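Local coordinates for protein of unknown function (Shewanella baltica, PDB 2Q9R) that is of unknown function but is an all-helical member of the DUF416 family that holds benzoic acid in a pocket, at residues L166-I169 with E170-P173; A85-A89 with Y90-P94. All coordinates share one frame; numbering follows the deposited sequence.

Contact 1 (L166-I169 with E170-P173)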
loop_
_atom_site.group_PDB
_atom_site.type_symbol
_atom_site.label_atom_id
_atom_site.label_comp_id
_atom_site.label_asym_id
_atom_site.label_seq_id
_atom_site.Cartn_x
_atom_site.Cartn_y
_atom_site.Cartn_z
ATOM N N LEU A 166 -14.995 -10.165 -10.127
ATOM C CA LEU A 166 -15.480 -11.426 -10.685
ATOM C C LEU A 166 -16.937 -11.674 -10.293
ATOM O O LEU A 166 -17.761 -12.108 -11.137
ATOM C CB LEU A 166 -14.611 -12.598 -10.234
ATOM C CG LEU A 166 -14.991 -14.016 -10.671
ATOM C CD1 LEU A 166 -15.122 -14.098 -12.174
ATOM C CD2 LEU A 166 -13.958 -15.023 -10.159
ATOM N N GLU A 167 -17.243 -11.415 -9.022
ATOM C CA GLU A 167 -18.588 -11.599 -8.497
ATOM C C GLU A 167 -19.637 -10.773 -9.192
ATOM O O GLU A 167 -20.727 -11.256 -9.407
ATOM C CB GLU A 167 -18.644 -11.250 -7.009
ATOM C CG GLU A 167 -17.967 -12.259 -6.127
ATOM C CD GLU A 167 -17.839 -11.761 -4.701
ATOM O OE1 GLU A 167 -18.467 -10.724 -4.377
ATOM O OE2 GLU A 167 -17.118 -12.410 -3.914
ATOM N N ILE A 168 -19.346 -9.511 -9.476
ATOM C CA ILE A 168 -20.347 -8.685 -10.137
ATOM C C ILE A 168 -20.555 -9.142 -11.591
ATOM O O ILE A 168 -21.702 -9.204 -12.069
ATOM C CB ILE A 168 -20.117 -7.158 -9.945
ATOM C CG1 ILE A 168 -21.286 -6.367 -10.543
ATOM C CG2 ILE A 168 -18.752 -6.688 -10.462
ATOM C CD1 ILE A 168 -21.584 -5.037 -9.806
ATOM N N ILE A 169 -19.488 -9.538 -12.267
ATOM C CA ILE A 169 -19.632 -10.043 -13.635
ATOM C C ILE A 169 -20.353 -11.369 -13.679
ATOM O O ILE A 169 -21.225 -11.573 -14.527
ATOM C CB ILE A 169 -18.250 -10.121 -14.345
ATOM C CG1 ILE A 169 -17.675 -8.693 -14.434
ATOM C CG2 ILE A 169 -18.330 -10.780 -15.722
ATOM C CD1 ILE A 169 -16.198 -8.624 -14.870
ATOM N N GLU A 170 -20.028 -12.265 -12.754
ATOM C CA GLU A 170 -20.564 -13.588 -12.834
ATOM C C GLU A 170 -22.038 -13.702 -12.450
ATOM O O GLU A 170 -22.721 -14.626 -12.883
ATOM C CB GLU A 170 -19.657 -14.593 -12.112
ATOM C CG GLU A 170 -19.886 -14.809 -10.692
ATOM C CD GLU A 170 -18.684 -15.491 -10.034
ATOM O OE1 GLU A 170 -18.077 -16.448 -10.595
ATOM O OE2 GLU A 170 -18.358 -15.048 -8.921
ATOM N N GLU A 171 -22.542 -12.733 -11.701
ATOM C CA GLU A 171 -23.946 -12.743 -11.341
ATOM C C GLU A 171 -24.850 -12.240 -12.472
ATOM O O GLU A 171 -26.068 -12.214 -12.341
ATOM C CB GLU A 171 -24.164 -11.965 -10.039
ATOM C CG GLU A 171 -24.071 -10.451 -10.145
ATOM C CD GLU A 171 -24.139 -9.762 -8.774
ATOM O OE1 GLU A 171 -23.785 -10.391 -7.735
ATOM O OE2 GLU A 171 -24.536 -8.577 -8.752
ATOM N N ASN A 172 -24.240 -11.871 -13.587
ATOM C CA ASN A 172 -24.934 -11.386 -14.756
ATOM C C ASN A 172 -24.641 -12.326 -15.922
ATOM O O ASN A 172 -23.497 -12.409 -16.385
ATOM C CB ASN A 172 -24.457 -9.959 -15.061
ATOM C CG ASN A 172 -24.856 -8.971 -13.965
ATOM O OD1 ASN A 172 -26.041 -8.757 -13.733
ATOM N ND2 ASN A 172 -23.874 -8.403 -13.263
ATOM N N PRO A 173 -25.662 -13.033 -16.409
ATOM C CA PRO A 173 -25.399 -14.048 -17.431
ATOM C C PRO A 173 -24.759 -13.472 -18.704
ATOM O O PRO A 173 -23.949 -14.145 -19.327
ATOM C CB PRO A 173 -26.772 -14.644 -17.720
ATOM C CG PRO A 173 -27.794 -13.649 -17.174
ATOM C CD PRO A 173 -27.101 -12.919 -16.061
#

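Contact 2 (A85-A89 with Y90-P94). With BEZ (benzoic acid), chain E; SO4 (sulfate ion), chain B.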
loop_
_atom_site.group_PDB
_atom_site.type_symbol
_atom_site.label_atom_id
_atom_site.label_comp_id
_atom_site.label_asym_id
_atom_site.label_seq_id
_atom_site.Cartn_x
_atom_site.Cartn_y
_atom_site.Cartn_z
ATOM N N ALA A 85 16.496 -2.749 -19.333
ATOM C CA ALA A 85 17.908 -2.394 -19.425
ATOM C C ALA A 85 18.140 -0.881 -19.458
ATOM O O ALA A 85 19.234 -0.402 -19.113
ATOM C CB ALA A 85 18.529 -3.025 -20.647
ATOM N N ASP A 86 17.133 -0.120 -19.881
ATOM C CA ASP A 86 17.360 1.302 -20.140
ATOM C C ASP A 86 17.074 2.194 -18.944
ATOM O O ASP A 86 17.330 3.399 -19.026
ATOM C CB ASP A 86 16.521 1.764 -21.325
ATOM C CG ASP A 86 17.020 1.226 -22.627
ATOM O OD1 ASP A 86 18.249 1.046 -22.764
ATOM O OD2 ASP A 86 16.169 1.006 -23.530
ATOM N N PHE A 87 16.549 1.608 -17.857
ATOM C CA PHE A 87 16.118 2.371 -16.670
ATOM C C PHE A 87 16.585 1.758 -15.375
ATOM O O PHE A 87 16.463 0.566 -15.201
ATOM C CB PHE A 87 14.586 2.481 -16.645
ATOM C CG PHE A 87 14.044 3.174 -17.845
ATOM C CD1 PHE A 87 13.958 4.560 -17.870
ATOM C CD2 PHE A 87 13.708 2.458 -18.980
ATOM C CE1 PHE A 87 13.529 5.220 -18.986
ATOM C CE2 PHE A 87 13.274 3.118 -20.124
ATOM C CZ PHE A 87 13.176 4.507 -20.121
ATOM N N GLU A 88 17.117 2.580 -14.469
ATOM C CA GLU A 88 17.426 2.135 -13.106
ATOM C C GLU A 88 16.197 2.157 -12.193
ATOM O O GLU A 88 16.124 1.400 -11.235
ATOM C CB GLU A 88 18.471 3.025 -12.464
ATOM C CG GLU A 88 19.867 2.912 -13.073
ATOM C CD GLU A 88 20.913 3.615 -12.218
ATOM O OE1 GLU A 88 20.680 3.772 -10.991
ATOM O OE2 GLU A 88 21.960 4.011 -12.772
ATOM N N ALA A 89 15.266 3.055 -12.463
ATOM C CA ALA A 89 14.052 3.175 -11.652
ATOM C C ALA A 89 13.225 1.890 -11.715
ATOM O O ALA A 89 13.111 1.285 -12.770
ATOM C CB ALA A 89 13.243 4.376 -12.084
ATOM N N TYR A 90 12.657 1.487 -10.573
ATOM C CA TYR A 90 11.844 0.277 -10.472
ATOM C C TYR A 90 10.586 0.374 -11.380
ATOM O O TYR A 90 10.108 -0.645 -11.901
ATOM C CB TYR A 90 11.416 -0.040 -9.003
ATOM C CG TYR A 90 10.617 -1.323 -8.952
ATOM C CD1 TYR A 90 11.250 -2.560 -9.009
ATOM C CD2 TYR A 90 9.230 -1.295 -8.964
ATOM C CE1 TYR A 90 10.532 -3.745 -9.024
ATOM C CE2 TYR A 90 8.495 -2.469 -8.989
ATOM C CZ TYR A 90 9.145 -3.694 -9.046
ATOM O OH TYR A 90 8.401 -4.856 -9.058
ATOM N N GLY A 91 10.056 1.589 -11.532
ATOM C CA GLY A 91 8.808 1.830 -12.270
ATOM C C GLY A 91 8.763 1.266 -13.672
ATOM O O GLY A 91 7.673 1.002 -14.222
ATOM N N VAL A 92 9.920 1.048 -14.278
ATOM C CA VAL A 92 9.947 0.404 -15.582
ATOM C C VAL A 92 9.159 -0.911 -15.557
ATOM O O VAL A 92 8.478 -1.244 -16.521
ATOM C CB VAL A 92 11.394 0.188 -16.110
ATOM C CG1 VAL A 92 12.177 -0.825 -15.238
ATOM C CG2 VAL A 92 11.353 -0.211 -17.598
ATOM N N TYR A 93 9.201 -1.634 -14.428
ATOM C CA TYR A 93 8.554 -2.921 -14.344
ATOM C C TYR A 93 7.025 -2.847 -14.357
ATOM O O TYR A 93 6.402 -3.464 -15.207
ATOM C CB TYR A 93 9.128 -3.747 -13.187
ATOM C CG TYR A 93 10.597 -4.091 -13.410
ATOM C CD1 TYR A 93 10.968 -5.052 -14.334
ATOM C CD2 TYR A 93 11.600 -3.418 -12.721
ATOM C CE1 TYR A 93 12.304 -5.356 -14.586
ATOM C CE2 TYR A 93 12.938 -3.738 -12.940
ATOM C CZ TYR A 93 13.285 -4.699 -13.881
ATOM O OH TYR A 93 14.612 -4.999 -14.107
ATOM N N PRO A 94 6.409 -2.121 -13.418
ATOM C CA PRO A 94 4.957 -1.972 -13.566
ATOM C C PRO A 94 4.478 -1.269 -14.851
ATOM O O PRO A 94 3.394 -1.602 -15.364
ATOM C CB PRO A 94 4.523 -1.201 -12.296
ATOM C CG PRO A 94 5.763 -0.778 -11.594
ATOM C CD PRO A 94 6.936 -1.506 -12.190
HETATM C C BEZ E . 7.515 3.257 -7.904
HETATM O O1 BEZ E . 6.898 3.144 -6.796
HETATM O O2 BEZ E . 8.781 3.299 -7.978
HETATM C C1 BEZ E . 6.727 3.360 -9.164
HETATM C C2 BEZ E . 7.153 4.228 -10.198
HETATM C C3 BEZ E . 6.387 4.304 -11.360
HETATM C C4 BEZ E . 5.238 3.529 -11.494
HETATM C C5 BEZ E . 4.829 2.679 -10.465
HETATM C C6 BEZ E . 5.585 2.579 -9.284
HETATM S S SO4 B . 16.313 6.272 -14.569
HETATM O O1 SO4 B . 17.729 6.616 -14.706
HETATM O O2 SO4 B . 15.572 7.048 -15.564
HETATM O O3 SO4 B . 16.052 4.870 -14.819
HETATM O O4 SO4 B . 15.921 6.590 -13.186
HETATM O O HOH W 1 15.988 -2.370 -14.653
#

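Contact 1 (L166-I169 with E170-P173)
Glu170 folds its side chain back over the last turn of helix 153-170 and lays its carboxylate beside Leu166. Its CG sits between the backbone N and the carbonyl carbon (chi1 88°), and the chain then runs on extended. This brings OE1 to 3.9 Å from Leu166 CG. The other oxygen, OE2, lies 3.5 Å from Glu167 CA and forms a salt bridge with Arg11 of helix 8-14. The carboxylates of Glu167 and Glu170 are nearly parallel, with planes 15° apart, but their OE2 atoms stay 5.8 Å from each other. Replacing Glu170 by an alanine is likely to leave Arg11 without this acidic mate and to remove the carboxylate from beside Leu166 CG. Glu170 N bonds to Leu166 O at 2.8 Å. Glu171 N reaches Glu167 O at a longer 3.3 Å, from above the carbonyl plane. Asn172 turns back on the helix end. Its ND2 makes a weak, bent bond to Ile168 O (2.6 Å), while its N bonds to Ile169 O (3.2 Å). Backbone N-H groups thus meet three of these carbonyls, and the Asn172 side chain weakly meets the fourth. Arg11 would be expected to favour a charged Glu170.

Contact 2 (A85-A89 with Y90-P94)
A sulfate, probably from the crystallisation liquor, sits at the bend where Phe87 packs against Val92 at the start of helix 92-111. The bend includes a type I beta turn from Ala89 to Val92. One sulfate oxygen, O3, takes a straight bond from Ala89 N (3.1 Å, 169°) and a weak one from Glu88 N. The same oxygen lies at the edge of the Phe87 ring, near its plane. With CG anti to its carbonyl carbon (chi1 -60°), Phe87 turns its ring to bring CD2 to 3.8 Å from Val92 CG2, in an oblique apolar contact. The other methyl of Val92, CG1, lies against Ala89 O (3.4 Å) and over one face of the Tyr93 ring, toward its rim. Phe38 of helix 17-42 packs edge-to-face with the Phe87 ring. A water bridges Phe87 O and Tyr93 OH. On the Tyr90 side the bend reaches the second subunit, where Ile135 packs on Tyr90. The turn also forms part of the benzoic acid pocket. A CB on Gly91 would clash with the ligand. His152 and Ser136 of the second subunit hydrogen-bond the ligand. Pro94 CG lies 3.8 Å from C5 of the benzoic acid ring, and Gly91 CA comes to 3.6 Å from C2.

Overall arrangement
Contact 2 comes first along the chain and closes before contact 1 opens. Their centres are 36 Å apart, on opposite sides of the chain's centre, and their nearest atoms are about 21 Å apart. They do not touch. Contact 2 lies where a loop enters helix 92-111, and contact 1 where helix 153-170 ends ahead of helix 177-190. Both pack on helix 17-42, through different residues: Phe38 and Cys42 at contact 2, Leu22 and Phe23 at contact 1. The long helix therefore links two distant helix ends of this all-helical fold. Contact 2 belongs to the ligand pocket and the subunit interface, whereas no other chain of the assembly touches contact 1.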